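DNA polymerase (Bacillus phage phi29, PDB 2PYL) replicates the phage genome by protein-primed, strand-displacing DNA synthesis with high processivity and, in its natural form, proofreads with a 3'-5' exonuclease. Local coordinates at residues C[245-250]-C[487-492]. The protein carries 2 engineered substitutions. Sequence-based numbering, arbitrary orientation.
With MG (magnesium ion), chain E.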
loop_
_atom_site.group_PDB
_atom_site.type_symbol
_atom_site.label_atom_id
_atom_site.label_comp_id
_atom_site.label_asym_id
_atom_site.label_seq_id
_atom_site.Cartn_x
_atom_site.Cartn_y
_atom_site.Cartn_z
ATOM N N GLY C 245 28.556 -5.970 5.105
ATOM C CA GLY C 245 27.457 -6.911 5.170
ATOM C C GLY C 245 26.757 -7.001 3.833
ATOM O O GLY C 245 27.170 -6.372 2.855
ATOM N N MET C 246 25.683 -7.777 3.807
ATOM C CA MET C 246 24.949 -8.066 2.589
ATOM C C MET C 246 23.452 -8.237 2.865
ATOM O O MET C 246 23.035 -8.597 3.977
ATOM C CB MET C 246 25.518 -9.322 1.913
ATOM C CG MET C 246 25.423 -10.631 2.738
ATOM S SD MET C 246 26.608 -11.931 2.255
ATOM C CE MET C 246 26.398 -11.957 0.477
ATOM N N VAL C 247 22.663 -7.985 1.825
ATOM C CA VAL C 247 21.212 -8.094 1.873
ATOM C C VAL C 247 20.748 -9.126 0.864
ATOM O O VAL C 247 21.155 -9.106 -0.304
ATOM C CB VAL C 247 20.518 -6.741 1.571
ATOM C CG1 VAL C 247 18.984 -6.874 1.724
ATOM C CG2 VAL C 247 21.091 -5.653 2.488
ATOM N N PHE C 248 19.923 -10.048 1.345
ATOM C CA PHE C 248 19.255 -11.013 0.500
ATOM C C PHE C 248 17.786 -10.652 0.447
ATOM O O PHE C 248 17.183 -10.337 1.471
ATOM C CB PHE C 248 19.426 -12.432 1.028
ATOM C CG PHE C 248 20.820 -12.980 0.861
ATOM C CD1 PHE C 248 21.789 -12.761 1.834
ATOM C CD2 PHE C 248 21.162 -13.716 -0.263
ATOM C CE1 PHE C 248 23.073 -13.262 1.684
ATOM C CE2 PHE C 248 22.451 -14.222 -0.413
ATOM C CZ PHE C 248 23.403 -13.988 0.566
ATOM N N ASP C 249 17.216 -10.711 -0.747
ATOM C CA ASP C 249 15.845 -10.272 -0.989
ATOM C C ASP C 249 15.103 -11.328 -1.786
ATOM O O ASP C 249 15.533 -11.670 -2.881
ATOM C CB ASP C 249 15.864 -8.977 -1.818
ATOM C CG ASP C 249 14.854 -7.967 -1.346
ATOM O OD1 ASP C 249 14.975 -7.574 -0.174
ATOM O OD2 ASP C 249 13.966 -7.534 -2.119
ATOM N N VAL C 250 13.984 -11.822 -1.262
ATOM C CA VAL C 250 13.195 -12.806 -2.005
ATOM C C VAL C 250 12.597 -12.205 -3.285
ATOM O O VAL C 250 12.123 -11.067 -3.292
ATOM C CB VAL C 250 12.082 -13.456 -1.160
ATOM C CG1 VAL C 250 11.357 -14.525 -1.979
ATOM C CG2 VAL C 250 12.651 -14.098 0.096
ATOM N N SER C 487 22.388 -6.669 -2.551
ATOM C CA SER C 487 23.464 -5.718 -2.393
ATOM C C SER C 487 24.469 -6.127 -1.328
ATOM O O SER C 487 24.238 -7.046 -0.558
ATOM C CB SER C 487 22.902 -4.320 -2.097
ATOM O OG SER C 487 22.140 -4.300 -0.917
ATOM N N THR C 488 25.600 -5.425 -1.336
ATOM C CA THR C 488 26.625 -5.537 -0.315
ATOM C C THR C 488 26.959 -4.110 0.129
ATOM O O THR C 488 27.079 -3.212 -0.698
ATOM C CB THR C 488 27.882 -6.258 -0.874
ATOM O OG1 THR C 488 27.523 -7.579 -1.290
ATOM C CG2 THR C 488 28.993 -6.353 0.166
ATOM N N PHE C 489 27.061 -3.900 1.438
ATOM C CA PHE C 489 27.398 -2.585 1.972
ATOM C C PHE C 489 28.784 -2.569 2.628
ATOM O O PHE C 489 29.284 -3.595 3.078
ATOM C CB PHE C 489 26.299 -2.028 2.899
ATOM C CG PHE C 489 25.947 -2.910 4.086
ATOM C CD1 PHE C 489 26.715 -2.884 5.253
ATOM C CD2 PHE C 489 24.818 -3.721 4.051
ATOM C CE1 PHE C 489 26.383 -3.683 6.346
ATOM C CE2 PHE C 489 24.473 -4.521 5.147
ATOM C CZ PHE C 489 25.261 -4.495 6.294
ATOM N N LYS C 490 29.398 -1.392 2.611
ATOM C CA LYS C 490 30.717 -1.148 3.190
ATOM C C LYS C 490 30.597 -0.924 4.699
ATOM O O LYS C 490 31.422 -1.400 5.478
ATOM C CB LYS C 490 31.357 0.071 2.525
ATOM C CG LYS C 490 32.765 0.343 3.004
ATOM C CD LYS C 490 33.480 1.376 2.164
ATOM C CE LYS C 490 34.884 1.647 2.729
ATOM N NZ LYS C 490 35.786 0.433 2.749
ATOM N N ARG C 491 29.576 -0.166 5.087
ATOM C CA ARG C 491 29.217 0.050 6.485
ATOM C C ARG C 491 27.718 0.334 6.608
ATOM O O ARG C 491 27.053 0.661 5.620
ATOM C CB ARG C 491 30.013 1.213 7.073
ATOM C CG ARG C 491 29.873 2.521 6.312
ATOM C CD ARG C 491 30.470 3.672 7.097
ATOM N NE ARG C 491 30.307 4.929 6.381
ATOM C CZ ARG C 491 30.496 6.144 6.897
ATOM N NH1 ARG C 491 30.866 6.306 8.166
ATOM N NH2 ARG C 491 30.306 7.213 6.133
ATOM N N ALA C 492 27.203 0.207 7.830
ATOM C CA ALA C 492 25.778 0.426 8.115
ATOM C C ALA C 492 25.514 0.823 9.582
ATOM O O ALA C 492 26.373 0.672 10.449
ATOM C CB ALA C 492 24.961 -0.821 7.745
HETATM MG MG MG E . 12.194 -6.413 -1.212
HETATM O O HOH W 1 12.646 -5.302 -3.078
#
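Backbone hydrogen bonds join Gly245 to Phe489 in both directions, Phe489 N reaching Gly245 O at 2.9 Å and Gly245 N reaching Phe489 O at 3.2 Å. Two residues along, Val247 N donates to Ser487 O (3.0 Å) in a nearly straight bond, 169° at the hydrogen. Met246 and Thr488 form the non-hydrogen-bonded pair between them, their CA atoms 4.2 Å apart. This antiparallel pairing places strand 483-489 at the edge of the palm sheet of a family B polymerase, beside the strand that carries Asp249. Asp249 OD2 binds a magnesium ion of the polymerase active site at 2.3 Å, and Asp458, from the YCDTD motif, holds the same ion. CH-pi packing occurs on the face with Val247 and Ser487. There, CG of Phe489 stands between its backbone N and carbonyl carbon (chi1 57°), which folds the ring back over the partner strand; Gly245 CA and N lie over one ring face, CA 3.7 Å from the centroid. Val247 CG2 comes to the ring edge near its plane, 4.4 Å from Phe489 CE2, and the same methyl packs on the Ser487 hydroxyl. On the face bearing Met246, Thr488 CG2 lies against the backbone Gly245 O at 3.2 Å.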